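Local coordinates for insecticidal crystal protein Cry7Cal (Bacillus thuringiensis, PDB 5ZI1) that is an insecticidal delta endotoxin active against locusts, its middle domain probably taking part in receptor binding as in its family, at residues A[266-271]-A[363-369]; A[301-305]-A[337-343]; A[311-315]-A[370-376]; A[314-318]-A[444-448]; A[356-362]-A[403-409]. All blocks are in the same frame, centred on the assembly; numbering follows the deposited sequence.

In the fold
All five contacts lie in the middle domain of the toxin, the beta-prism domain II of three-domain Cry proteins. Two of its antiparallel sheets meet here. Interaction 2 closes the edge of the sheet holding strands 294-306 and 312-324. Interaction 5 closes the edge of the sheet holding 352-365 and 369-382. Interaction 3 joins the two sheets, its centre about 11 Å from that of interaction 2 and about 12 Å from that of interaction 5. Interaction 4 lies about 7 Å from interaction 3, centre to centre, and shares I314, W315 and one water with it. In interaction 1, about 13 Å from interaction 3 between centres, loop 266-271 packs on the end of strand 352-365 and the turn after it.

Interaction 1 (A[266-271]-A[363-369]); sequences TKYPDW and ANKSATW
Loop 266-271 packs, through K267 and P269, against K365 and W369 at the end of strand 352-365 and the turn after it, in the middle domain of the toxin. One direct backbone bond joins them: K365 N donates to K267 O at 2.9 Å. P269 provides the apolar part. Its CG comes within 3.6 Å of W369 CZ2, and its CD meets K365 CB at 3.9 Å. Water 1 also links the loop to the indole, donating a hydrogen bond to P269 O and accepting one from W369 NE1. D270 O lies at the edge of that indole, 3.5 Å from CZ2. The Y268 ring turns its own edge to A363 O, with CD1 3.0 Å away. Its hydroxyl bonds to D310. With CG anti to the backbone N (chi1 -171°), K267 lays CG over the Y268 ring, and its CE comes 3.2 Å from N364 ND2. K267 NZ and N364 ND2 each bond N309 weakly. S366 OG donates to N364 OD1. The turn leads into strand 369-382, and the 266-271 loop lies beside it ahead of helix 279-286.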
# COMPACT_ATOMS: atom_id res chain seq x y z
N THR A 266 -14.16 -32.30 17.06
CA THR A 266 -14.04 -33.11 15.85
C THR A 266 -15.10 -32.76 14.82
O THR A 266 -14.87 -32.91 13.62
CB THR A 266 -14.11 -34.60 16.19
OG1 THR A 266 -15.48 -35.00 16.30
CG2 THR A 266 -13.40 -34.89 17.50
N LYS A 267 -16.26 -32.26 15.26
CA LYS A 267 -17.32 -31.91 14.32
C LYS A 267 -17.14 -30.50 13.76
O LYS A 267 -17.53 -30.23 12.62
CB LYS A 267 -18.68 -32.05 15.00
CG LYS A 267 -19.84 -31.92 14.07
CD LYS A 267 -21.03 -32.72 14.60
CE LYS A 267 -22.33 -31.98 14.32
NZ LYS A 267 -23.53 -32.61 14.99
N TYR A 268 -16.56 -29.60 14.54
CA TYR A 268 -16.35 -28.22 14.13
C TYR A 268 -14.85 -27.91 14.06
O TYR A 268 -14.34 -27.09 14.83
CB TYR A 268 -17.08 -27.29 15.10
CG TYR A 268 -18.55 -27.62 15.24
CD1 TYR A 268 -19.43 -27.38 14.19
CD2 TYR A 268 -19.06 -28.18 16.41
CE1 TYR A 268 -20.76 -27.67 14.30
CE2 TYR A 268 -20.41 -28.48 16.53
CZ TYR A 268 -21.25 -28.22 15.47
OH TYR A 268 -22.60 -28.51 15.56
N PRO A 269 -14.11 -28.56 13.17
CA PRO A 269 -12.66 -28.33 13.13
C PRO A 269 -12.33 -26.98 12.52
O PRO A 269 -13.17 -26.32 11.89
CB PRO A 269 -12.13 -29.48 12.27
CG PRO A 269 -13.27 -29.79 11.34
CD PRO A 269 -14.56 -29.45 12.09
N ASP A 270 -11.09 -26.54 12.75
CA ASP A 270 -10.53 -25.44 11.99
C ASP A 270 -10.53 -25.76 10.50
O ASP A 270 -10.31 -26.90 10.08
CB ASP A 270 -9.10 -25.13 12.43
CG ASP A 270 -9.03 -24.54 13.82
OD1 ASP A 270 -10.08 -24.21 14.39
OD2 ASP A 270 -7.90 -24.40 14.35
N TRP A 271 -10.76 -24.74 9.68
CA TRP A 271 -10.82 -24.96 8.24
C TRP A 271 -9.47 -25.37 7.64
O TRP A 271 -9.46 -25.96 6.56
CB TRP A 271 -11.37 -23.71 7.53
CG TRP A 271 -10.44 -22.50 7.60
CD1 TRP A 271 -10.50 -21.47 8.49
CD2 TRP A 271 -9.31 -22.23 6.75
NE1 TRP A 271 -9.49 -20.57 8.25
CE2 TRP A 271 -8.74 -21.02 7.18
CE3 TRP A 271 -8.73 -22.89 5.66
CZ2 TRP A 271 -7.63 -20.44 6.56
CZ3 TRP A 271 -7.62 -22.32 5.04
CH2 TRP A 271 -7.08 -21.11 5.49
N ALA A 363 -18.75 -24.50 10.11
CA ALA A 363 -18.30 -25.71 9.42
C ALA A 363 -18.95 -26.92 10.07
O ALA A 363 -19.33 -26.90 11.24
CB ALA A 363 -16.78 -25.86 9.46
N ASN A 364 -19.03 -28.01 9.31
CA ASN A 364 -19.51 -29.27 9.85
C ASN A 364 -18.75 -30.40 9.18
O ASN A 364 -18.73 -30.48 7.95
CB ASN A 364 -21.00 -29.44 9.61
CG ASN A 364 -21.51 -30.72 10.21
OD1 ASN A 364 -21.50 -31.78 9.56
ND2 ASN A 364 -21.94 -30.65 11.45
N LYS A 365 -18.13 -31.26 9.98
CA LYS A 365 -17.41 -32.42 9.46
C LYS A 365 -18.07 -33.68 10.01
O LYS A 365 -17.98 -33.97 11.21
CB LYS A 365 -15.93 -32.38 9.83
CG LYS A 365 -15.11 -33.44 9.12
CD LYS A 365 -13.63 -33.30 9.47
CE LYS A 365 -12.75 -34.16 8.57
NZ LYS A 365 -12.85 -35.61 8.89
N SER A 366 -18.72 -34.44 9.12
CA SER A 366 -19.40 -35.67 9.48
C SER A 366 -19.12 -36.74 8.44
O SER A 366 -18.04 -37.34 8.43
CB SER A 366 -20.91 -35.42 9.61
OG SER A 366 -21.16 -34.38 10.54
N ALA A 367 -20.08 -37.01 7.56
CA ALA A 367 -19.79 -37.88 6.43
C ALA A 367 -18.98 -37.13 5.38
O ALA A 367 -18.21 -37.74 4.64
CB ALA A 367 -21.07 -38.42 5.81
N THR A 368 -19.17 -35.81 5.30
CA THR A 368 -18.37 -34.92 4.46
C THR A 368 -18.06 -33.67 5.27
O THR A 368 -18.51 -33.52 6.41
CB THR A 368 -19.08 -34.59 3.15
OG1 THR A 368 -18.18 -33.87 2.30
CG2 THR A 368 -20.32 -33.74 3.40
N TRP A 369 -17.29 -32.76 4.67
CA TRP A 369 -16.72 -31.62 5.39
C TRP A 369 -17.22 -30.34 4.73
O TRP A 369 -16.78 -30.00 3.62
CB TRP A 369 -15.20 -31.73 5.40
CG TRP A 369 -14.50 -30.84 6.36
CD1 TRP A 369 -15.06 -29.83 7.10
CD2 TRP A 369 -13.10 -30.85 6.69
NE1 TRP A 369 -14.09 -29.23 7.87
CE2 TRP A 369 -12.88 -29.83 7.63
CE3 TRP A 369 -12.01 -31.63 6.28
CZ2 TRP A 369 -11.62 -29.57 8.17
CZ3 TRP A 369 -10.76 -31.37 6.82
CH2 TRP A 369 -10.57 -30.35 7.76
O HOH W 1 -13.68 -26.50 9.18

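Interaction 2 (A[301-305]-A[337-343]); sequences VRARV and TSSGSTL
A303 and L343 form the tight part of this contact. They are an antiparallel hydrogen-bonded pair, with A303 N donating to L343 O at 3.0 Å. Their side chains share one face of the sheet, CB to CB 4.2 Å. A303 O takes a bond from T342 N at 3.0 Å and a weak one from L343 N. Since T342 and L343 both face A303, the pairing is a classic beta bulge, at the start of edge strand 343-348. L343 CG is anti to its carbonyl carbon (chi1 -50°), and CD1 reaches V305 CG2 at 4.0 Å. Ahead of the bulge, a type II turn runs from S338 to S341. S338 O accepts from both S341 N and S341 OG. This turn side is looser and more exposed. R302 bends along it, its CB 3.7 Å from S341 CB and its CG 3.9 Å from S338 CB. R304 instead sets its CB 3.4 Å from G340 O. Water 2 bridges V305 N and T342 OG1 at the outer end.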
# COMPACT_ATOMS: atom_id res chain seq x y z
N VAL A 301 -23.61 -13.92 -4.54
CA VAL A 301 -23.38 -15.17 -3.84
C VAL A 301 -24.50 -16.13 -4.18
O VAL A 301 -25.67 -15.74 -4.21
CB VAL A 301 -23.27 -14.95 -2.31
CG1 VAL A 301 -23.35 -16.28 -1.56
CG2 VAL A 301 -21.99 -14.23 -1.98
N ARG A 302 -24.14 -17.38 -4.47
CA ARG A 302 -25.09 -18.48 -4.61
C ARG A 302 -24.83 -19.49 -3.51
O ARG A 302 -23.67 -19.86 -3.26
CB ARG A 302 -24.98 -19.18 -5.96
CG ARG A 302 -25.29 -18.31 -7.14
CD ARG A 302 -26.64 -17.68 -7.04
NE ARG A 302 -27.28 -17.69 -8.35
CZ ARG A 302 -27.48 -16.61 -9.10
NH1 ARG A 302 -27.11 -15.41 -8.66
NH2 ARG A 302 -28.07 -16.73 -10.29
N ALA A 303 -25.91 -19.97 -2.88
CA ALA A 303 -25.76 -20.84 -1.74
C ALA A 303 -26.88 -21.88 -1.74
O ALA A 303 -27.93 -21.70 -2.37
CB ALA A 303 -25.75 -20.05 -0.43
N ARG A 304 -26.63 -22.98 -1.04
CA ARG A 304 -27.61 -24.04 -0.90
C ARG A 304 -27.58 -24.53 0.53
O ARG A 304 -26.61 -24.29 1.26
CB ARG A 304 -27.36 -25.20 -1.87
CG ARG A 304 -26.17 -26.07 -1.51
CD ARG A 304 -25.95 -27.15 -2.56
NE ARG A 304 -24.66 -27.80 -2.36
CZ ARG A 304 -24.50 -29.00 -1.82
NH1 ARG A 304 -23.27 -29.49 -1.68
NH2 ARG A 304 -25.55 -29.71 -1.42
N VAL A 305 -28.66 -25.20 0.93
CA VAL A 305 -28.88 -25.69 2.29
C VAL A 305 -28.53 -27.17 2.34
O VAL A 305 -28.92 -27.94 1.46
CB VAL A 305 -30.34 -25.46 2.72
CG1 VAL A 305 -30.56 -25.92 4.16
CG2 VAL A 305 -30.73 -24.00 2.56
N THR A 337 -19.92 -22.47 -8.69
CA THR A 337 -21.00 -22.70 -9.63
C THR A 337 -22.31 -22.27 -8.99
O THR A 337 -22.39 -22.04 -7.78
CB THR A 337 -21.08 -24.17 -10.06
OG1 THR A 337 -22.24 -24.37 -10.89
CG2 THR A 337 -21.14 -25.10 -8.83
N SER A 338 -23.34 -22.14 -9.82
CA SER A 338 -24.69 -21.89 -9.35
C SER A 338 -25.57 -23.12 -9.39
O SER A 338 -26.66 -23.11 -8.81
CB SER A 338 -25.34 -20.77 -10.17
OG SER A 338 -25.43 -21.16 -11.53
N SER A 339 -25.13 -24.19 -10.06
CA SER A 339 -25.89 -25.43 -10.08
C SER A 339 -26.16 -25.92 -8.67
O SER A 339 -25.25 -25.98 -7.84
CB SER A 339 -25.13 -26.49 -10.87
OG SER A 339 -25.78 -27.74 -10.75
N GLY A 340 -27.42 -26.28 -8.40
CA GLY A 340 -27.83 -26.76 -7.10
C GLY A 340 -28.07 -25.69 -6.07
O GLY A 340 -28.48 -26.00 -4.94
N SER A 341 -27.84 -24.42 -6.41
CA SER A 341 -28.10 -23.34 -5.48
C SER A 341 -29.59 -23.03 -5.46
O SER A 341 -30.26 -23.06 -6.49
CB SER A 341 -27.32 -22.09 -5.87
OG SER A 341 -27.81 -21.60 -7.11
N THR A 342 -30.09 -22.71 -4.27
CA THR A 342 -31.47 -22.29 -4.06
C THR A 342 -31.53 -20.89 -3.46
O THR A 342 -32.63 -20.39 -3.18
CB THR A 342 -32.21 -23.27 -3.14
OG1 THR A 342 -31.52 -23.35 -1.89
CG2 THR A 342 -32.27 -24.66 -3.75
N LEU A 343 -30.37 -20.26 -3.24
CA LEU A 343 -30.28 -18.97 -2.57
C LEU A 343 -29.30 -18.10 -3.32
O LEU A 343 -28.35 -18.59 -3.94
CB LEU A 343 -29.83 -19.11 -1.10
CG LEU A 343 -30.57 -20.12 -0.22
CD1 LEU A 343 -29.73 -20.50 1.00
CD2 LEU A 343 -31.95 -19.61 0.20
O HOH W 2 -30.87 -25.62 -0.91

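Interaction 3 (A[311-315]-A[370-376]); sequences RFAIW and YQAVPLL
Strands 312-315 and 370-376 cross at nearly a right angle, 101° between their directions, with axes 5.3 Å apart. F312, I314 and W315 carry the contact from the first strand. The ring of F312 lies obliquely to that of Y370, planes 75° apart, and its CE1 edge meets Y370 CB at 3.7 Å. CD1 of the same ring touches A372 CB. I314 divides its branches: CD1 reaches Y370 CD1 at 3.7 Å, while CG2 lies 3.3 Å from Q371 O and also nears A372 CB. W315 holds CG anti to its carbonyl carbon (chi1 -59°), which carries the indole over to V373. There NE1 donates to V373 O at 2.8 Å, the acceptor a little out of the ring plane. CH2, on the benzene part, packs 4.3 Å from L376 CD2. Water 3 accepts from W315 N and donates to Q371 O. The two strands belong to different antiparallel sheets. Such packing of sheet against sheet around a buried apolar core is characteristic of the beta-prism in domain II of Cry toxins.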
# COMPACT_ATOMS: atom_id res chain seq x y z
N ARG A 311 -28.41 -27.98 10.23
CA ARG A 311 -28.83 -27.54 8.91
C ARG A 311 -28.38 -26.10 8.72
O ARG A 311 -28.46 -25.30 9.66
CB ARG A 311 -30.37 -27.72 8.72
CG ARG A 311 -31.07 -26.68 7.83
CD ARG A 311 -32.56 -27.09 7.55
NE ARG A 311 -32.61 -28.19 6.56
CZ ARG A 311 -33.09 -28.08 5.32
NH1 ARG A 311 -33.56 -26.91 4.91
NH2 ARG A 311 -33.10 -29.13 4.50
N PHE A 312 -27.85 -25.78 7.54
CA PHE A 312 -27.17 -24.51 7.32
C PHE A 312 -26.84 -24.35 5.85
O PHE A 312 -26.59 -25.34 5.15
CB PHE A 312 -25.88 -24.40 8.13
CG PHE A 312 -24.96 -25.55 7.90
CD1 PHE A 312 -24.04 -25.53 6.85
CD2 PHE A 312 -25.02 -26.67 8.73
CE1 PHE A 312 -23.20 -26.61 6.63
CE2 PHE A 312 -24.17 -27.75 8.52
CZ PHE A 312 -23.26 -27.72 7.46
N ALA A 313 -26.80 -23.11 5.40
CA ALA A 313 -26.43 -22.83 4.02
C ALA A 313 -24.91 -22.80 3.87
O ALA A 313 -24.18 -22.53 4.83
CB ALA A 313 -27.03 -21.50 3.57
N ILE A 314 -24.45 -23.14 2.66
CA ILE A 314 -23.06 -23.05 2.24
C ILE A 314 -23.07 -22.44 0.84
O ILE A 314 -23.99 -22.67 0.06
CB ILE A 314 -22.34 -24.42 2.19
CG1 ILE A 314 -23.00 -25.32 1.14
CG2 ILE A 314 -22.30 -25.09 3.57
CD1 ILE A 314 -22.26 -26.63 0.89
N TRP A 315 -22.02 -21.66 0.53
CA TRP A 315 -21.96 -21.08 -0.81
C TRP A 315 -21.68 -22.17 -1.82
O TRP A 315 -20.85 -23.05 -1.58
CB TRP A 315 -20.85 -20.02 -0.93
CG TRP A 315 -20.94 -18.85 -0.01
CD1 TRP A 315 -21.71 -18.74 1.10
CD2 TRP A 315 -20.20 -17.63 -0.11
NE1 TRP A 315 -21.50 -17.53 1.70
CE2 TRP A 315 -20.59 -16.82 0.97
CE3 TRP A 315 -19.27 -17.14 -1.03
CZ2 TRP A 315 -20.06 -15.55 1.18
CZ3 TRP A 315 -18.75 -15.88 -0.82
CH2 TRP A 315 -19.15 -15.10 0.27
N TYR A 370 -18.14 -29.65 5.38
CA TYR A 370 -18.76 -28.44 4.87
C TYR A 370 -18.10 -27.20 5.46
O TYR A 370 -17.70 -27.18 6.62
CB TYR A 370 -20.26 -28.39 5.20
CG TYR A 370 -21.10 -29.43 4.47
CD1 TYR A 370 -21.21 -29.41 3.09
CD2 TYR A 370 -21.79 -30.42 5.18
CE1 TYR A 370 -21.97 -30.35 2.42
CE2 TYR A 370 -22.55 -31.35 4.53
CZ TYR A 370 -22.65 -31.32 3.15
OH TYR A 370 -23.41 -32.25 2.48
N GLN A 371 -18.00 -26.15 4.65
CA GLN A 371 -17.57 -24.84 5.13
C GLN A 371 -18.69 -23.86 4.81
O GLN A 371 -19.23 -23.87 3.70
CB GLN A 371 -16.26 -24.40 4.48
CG GLN A 371 -15.27 -25.51 4.30
CD GLN A 371 -14.54 -25.88 5.58
OE1 GLN A 371 -14.51 -25.12 6.56
NE2 GLN A 371 -13.92 -27.04 5.56
N ALA A 372 -19.04 -23.02 5.78
CA ALA A 372 -20.26 -22.23 5.67
C ALA A 372 -19.99 -20.79 6.05
O ALA A 372 -19.36 -20.51 7.08
CB ALA A 372 -21.37 -22.82 6.56
N VAL A 373 -20.47 -19.87 5.21
CA VAL A 373 -20.58 -18.46 5.56
C VAL A 373 -22.04 -18.06 5.39
O VAL A 373 -22.43 -17.53 4.34
CB VAL A 373 -19.65 -17.59 4.70
CG1 VAL A 373 -19.80 -16.13 5.09
CG2 VAL A 373 -18.17 -18.07 4.85
N PRO A 374 -22.90 -18.33 6.38
CA PRO A 374 -24.34 -18.08 6.17
C PRO A 374 -24.72 -16.62 6.27
O PRO A 374 -25.83 -16.26 5.85
CB PRO A 374 -25.02 -18.92 7.27
CG PRO A 374 -23.97 -19.14 8.30
CD PRO A 374 -22.63 -19.10 7.61
N LEU A 375 -23.83 -15.76 6.78
CA LEU A 375 -24.14 -14.35 6.91
C LEU A 375 -22.92 -13.49 6.58
O LEU A 375 -21.81 -13.78 7.04
CB LEU A 375 -24.66 -14.06 8.32
CG LEU A 375 -25.03 -12.61 8.63
CD1 LEU A 375 -26.11 -12.60 9.71
CD2 LEU A 375 -23.84 -11.76 9.10
N LEU A 376 -23.15 -12.46 5.77
CA LEU A 376 -22.14 -11.46 5.41
C LEU A 376 -22.84 -10.12 5.30
O LEU A 376 -23.77 -9.96 4.50
CB LEU A 376 -21.46 -11.82 4.08
CG LEU A 376 -20.36 -10.90 3.52
CD1 LEU A 376 -19.11 -10.97 4.38
CD2 LEU A 376 -20.04 -11.28 2.09
O HOH W 3 -19.74 -21.63 2.36

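Interaction 4 (A[314-318]-A[444-448]); sequences IWTGH and SGTIP
W315 and T446 touch first at W315 CB, 3.4 Å from T446 OG1 and close to T446 CB. Further out, CG and CD2 lie near T446 CB. NE1 is bonded to V373 O. CE3 meets the methyl CG2 of T446 at 3.7 Å. At the far end of the indole, CZ3 and CH2 meet P448. P448 CG sits over one face of the six-membered ring, 3.9 Å from its centroid, in a CH-pi contact offset toward the rim. The contact joins strand 312-324, in one sheet of the beta-prism domain, to the loop leading into strand 448-454. The T446 torsion (chi1 -60°) sends OG1 to W315 CB and to water 4, 2.7 Å away, and CG2 to CE3. Water 4 also lies at the edge of the H318 ring, 2.8 Å from ND1; H318 NE2 donates to V435 O. The water on W315 N also donates to T446 O. At the other end, G445 packs against I314, whose CD1 is 3.8 Å from G445 N. G445 CA also makes a CA-H...O contact to W315 O at 3.5 Å.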
# COMPACT_ATOMS: atom_id res chain seq x y z
N ILE A 314 -24.45 -23.14 2.66
CA ILE A 314 -23.06 -23.05 2.24
C ILE A 314 -23.07 -22.44 0.84
O ILE A 314 -23.99 -22.67 0.06
CB ILE A 314 -22.34 -24.42 2.19
CG1 ILE A 314 -23.00 -25.32 1.14
CG2 ILE A 314 -22.30 -25.09 3.57
CD1 ILE A 314 -22.26 -26.63 0.89
N TRP A 315 -22.02 -21.66 0.53
CA TRP A 315 -21.96 -21.08 -0.81
C TRP A 315 -21.68 -22.17 -1.82
O TRP A 315 -20.85 -23.05 -1.58
CB TRP A 315 -20.85 -20.02 -0.93
CG TRP A 315 -20.94 -18.85 -0.01
CD1 TRP A 315 -21.71 -18.74 1.10
CD2 TRP A 315 -20.20 -17.63 -0.11
NE1 TRP A 315 -21.50 -17.53 1.70
CE2 TRP A 315 -20.59 -16.82 0.97
CE3 TRP A 315 -19.27 -17.14 -1.03
CZ2 TRP A 315 -20.06 -15.55 1.18
CZ3 TRP A 315 -18.75 -15.88 -0.82
CH2 TRP A 315 -19.15 -15.10 0.27
N THR A 316 -22.37 -22.12 -2.95
CA THR A 316 -22.01 -22.96 -4.09
C THR A 316 -21.06 -22.24 -5.05
O THR A 316 -20.29 -22.89 -5.77
CB THR A 316 -23.27 -23.39 -4.84
OG1 THR A 316 -23.87 -22.23 -5.43
CG2 THR A 316 -24.29 -24.03 -3.87
N GLY A 317 -21.13 -20.91 -5.09
CA GLY A 317 -20.29 -20.13 -5.97
C GLY A 317 -20.49 -18.66 -5.67
O GLY A 317 -21.34 -18.28 -4.85
N HIS A 318 -19.69 -17.83 -6.33
CA HIS A 318 -19.87 -16.40 -6.20
C HIS A 318 -19.17 -15.71 -7.37
O HIS A 318 -18.37 -16.32 -8.08
CB HIS A 318 -19.37 -15.87 -4.86
CG HIS A 318 -17.88 -15.75 -4.77
ND1 HIS A 318 -17.06 -16.82 -4.48
CD2 HIS A 318 -17.06 -14.68 -4.93
CE1 HIS A 318 -15.80 -16.41 -4.46
NE2 HIS A 318 -15.78 -15.12 -4.72
N SER A 444 -16.98 -29.27 0.61
CA SER A 444 -18.00 -28.46 -0.04
C SER A 444 -18.13 -27.16 0.74
O SER A 444 -17.87 -27.13 1.94
CB SER A 444 -19.36 -29.17 -0.08
OG SER A 444 -19.84 -29.35 -1.40
N GLY A 445 -18.58 -26.11 0.04
CA GLY A 445 -18.76 -24.80 0.64
C GLY A 445 -17.59 -23.87 0.37
O GLY A 445 -16.45 -24.30 0.38
N THR A 446 -17.86 -22.58 0.12
CA THR A 446 -16.81 -21.61 -0.17
C THR A 446 -16.22 -21.06 1.12
O THR A 446 -16.95 -20.59 1.99
CB THR A 446 -17.37 -20.45 -1.00
OG1 THR A 446 -17.90 -20.92 -2.25
CG2 THR A 446 -16.30 -19.41 -1.26
N ILE A 447 -14.89 -21.10 1.22
CA ILE A 447 -14.18 -20.28 2.20
C ILE A 447 -13.73 -19.00 1.50
O ILE A 447 -12.72 -19.01 0.79
CB ILE A 447 -12.97 -21.01 2.79
CG1 ILE A 447 -13.39 -22.33 3.44
CG2 ILE A 447 -12.28 -20.15 3.82
CD1 ILE A 447 -12.21 -23.10 3.98
N PRO A 448 -14.45 -17.89 1.66
CA PRO A 448 -14.11 -16.67 0.92
C PRO A 448 -12.97 -15.91 1.57
O PRO A 448 -12.66 -16.06 2.75
CB PRO A 448 -15.41 -15.86 0.97
CG PRO A 448 -16.32 -16.60 1.97
CD PRO A 448 -15.51 -17.64 2.64
O HOH W 3 -19.74 -21.63 2.36
O HOH W 4 -17.49 -19.55 -4.52

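Interaction 5 (A[356-362]-A[403-409]); sequences QTYSIAA and CKSTYSS
Backbone hydrogen bonds join strand 356-362 to edge strand 404-407 in antiparallel register. S359 with T406 and A361 with K404 are the hydrogen-bonded pairs. Both are bonded in both directions, with S359 N to T406 O at 2.9 Å. S408 N adds a further bond, to T357 O. Serine hydroxyls continue the ladder beyond the strand. S408 OG accepts from T357 N at 2.8 Å, and S409 OG donates to Q356 OE1 at 2.8 Å. Q356 reaches it as an extended chain, CG anti to the backbone N (chi1 -175°). Aromatic packing lies on one face. Y358 CD1 stands 3.4 Å above the Y407 ring, toward its rim, and the two planes are 44° apart. Y407 OH bonds Y379. Beside them I360 packs CD1 on S405 CB at 3.7 Å and CG2 on C403 CB. On the other face, water 5 donates a hydrogen bond to K404 O and also bonds S359 OG and T406 OG1. K404 NZ donates to T406 OG1. The backbone ladder and the S408 and S409 hydroxyls thus fix the register of the edge strand.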
# COMPACT_ATOMS: atom_id res chain seq x y z
N GLN A 356 -16.22 -1.69 5.96
CA GLN A 356 -16.28 -2.69 7.01
C GLN A 356 -17.17 -3.85 6.58
O GLN A 356 -18.15 -3.65 5.86
CB GLN A 356 -16.82 -2.09 8.31
CG GLN A 356 -16.78 -3.04 9.47
CD GLN A 356 -17.37 -2.45 10.74
OE1 GLN A 356 -16.66 -2.28 11.73
NE2 GLN A 356 -18.67 -2.14 10.71
N THR A 357 -16.81 -5.05 7.02
CA THR A 357 -17.66 -6.23 6.83
C THR A 357 -17.81 -6.97 8.15
O THR A 357 -16.98 -6.85 9.06
CB THR A 357 -17.11 -7.19 5.77
OG1 THR A 357 -15.83 -7.69 6.19
CG2 THR A 357 -16.95 -6.48 4.42
N TYR A 358 -18.90 -7.72 8.25
CA TYR A 358 -19.20 -8.59 9.39
C TYR A 358 -19.62 -9.93 8.81
O TYR A 358 -20.40 -9.97 7.85
CB TYR A 358 -20.30 -8.00 10.28
CG TYR A 358 -20.86 -8.96 11.34
CD1 TYR A 358 -20.16 -9.23 12.52
CD2 TYR A 358 -22.09 -9.58 11.15
CE1 TYR A 358 -20.66 -10.09 13.46
CE2 TYR A 358 -22.61 -10.45 12.11
CZ TYR A 358 -21.89 -10.69 13.26
OH TYR A 358 -22.41 -11.55 14.21
N SER A 359 -19.09 -11.02 9.35
CA SER A 359 -19.41 -12.34 8.81
C SER A 359 -19.61 -13.35 9.93
O SER A 359 -19.08 -13.20 11.04
CB SER A 359 -18.31 -12.83 7.86
OG SER A 359 -17.09 -13.06 8.55
N ILE A 360 -20.38 -14.39 9.63
CA ILE A 360 -20.48 -15.59 10.47
C ILE A 360 -19.84 -16.73 9.70
O ILE A 360 -20.24 -17.01 8.56
CB ILE A 360 -21.93 -15.96 10.85
CG1 ILE A 360 -22.67 -14.81 11.52
CG2 ILE A 360 -21.94 -17.18 11.82
CD1 ILE A 360 -22.21 -14.54 12.93
N ALA A 361 -18.87 -17.39 10.31
CA ALA A 361 -18.26 -18.58 9.73
C ALA A 361 -18.71 -19.81 10.52
O ALA A 361 -18.88 -19.75 11.74
CB ALA A 361 -16.72 -18.48 9.73
N ALA A 362 -18.92 -20.91 9.80
CA ALA A 362 -19.31 -22.18 10.39
C ALA A 362 -18.71 -23.29 9.55
O ALA A 362 -18.24 -23.07 8.42
CB ALA A 362 -20.84 -22.31 10.48
N CYS A 403 -19.83 -21.32 16.14
CA CYS A 403 -19.60 -20.49 14.96
C CYS A 403 -18.57 -19.43 15.31
O CYS A 403 -18.26 -19.20 16.49
CB CYS A 403 -20.91 -19.84 14.48
SG CYS A 403 -22.19 -21.07 14.12
N LYS A 404 -18.04 -18.78 14.28
CA LYS A 404 -17.09 -17.70 14.49
C LYS A 404 -17.61 -16.46 13.78
O LYS A 404 -17.84 -16.49 12.57
CB LYS A 404 -15.70 -18.07 13.99
CG LYS A 404 -14.73 -16.91 14.10
CD LYS A 404 -13.36 -17.29 13.63
CE LYS A 404 -12.37 -16.16 13.91
NZ LYS A 404 -12.48 -15.07 12.89
N SER A 405 -17.81 -15.40 14.55
CA SER A 405 -18.15 -14.11 13.98
C SER A 405 -16.89 -13.27 13.87
O SER A 405 -15.98 -13.38 14.70
CB SER A 405 -19.20 -13.40 14.83
OG SER A 405 -18.69 -13.18 16.12
N THR A 406 -16.84 -12.42 12.84
CA THR A 406 -15.65 -11.62 12.56
C THR A 406 -16.07 -10.25 12.05
O THR A 406 -17.02 -10.15 11.25
CB THR A 406 -14.75 -12.29 11.52
OG1 THR A 406 -14.51 -13.64 11.92
CG2 THR A 406 -13.39 -11.53 11.34
N TYR A 407 -15.39 -9.21 12.54
CA TYR A 407 -15.43 -7.86 11.98
C TYR A 407 -14.14 -7.57 11.21
O TYR A 407 -13.04 -7.72 11.75
CB TYR A 407 -15.63 -6.82 13.08
CG TYR A 407 -17.08 -6.47 13.36
CD1 TYR A 407 -17.76 -5.57 12.56
CD2 TYR A 407 -17.78 -7.07 14.41
CE1 TYR A 407 -19.09 -5.25 12.79
CE2 TYR A 407 -19.10 -6.76 14.66
CZ TYR A 407 -19.75 -5.85 13.85
OH TYR A 407 -21.08 -5.53 14.07
N SER A 408 -14.28 -7.15 9.96
CA SER A 408 -13.11 -6.76 9.18
C SER A 408 -12.28 -5.71 9.91
O SER A 408 -11.04 -5.75 9.88
CB SER A 408 -13.55 -6.22 7.82
OG SER A 408 -14.22 -4.99 7.97
N SER A 409 -12.95 -4.77 10.57
CA SER A 409 -12.29 -3.69 11.28
C SER A 409 -11.43 -4.17 12.42
O SER A 409 -10.77 -3.35 13.06
CB SER A 409 -13.32 -2.70 11.81
OG SER A 409 -14.26 -3.36 12.66
O HOH W 5 -16.43 -14.88 10.54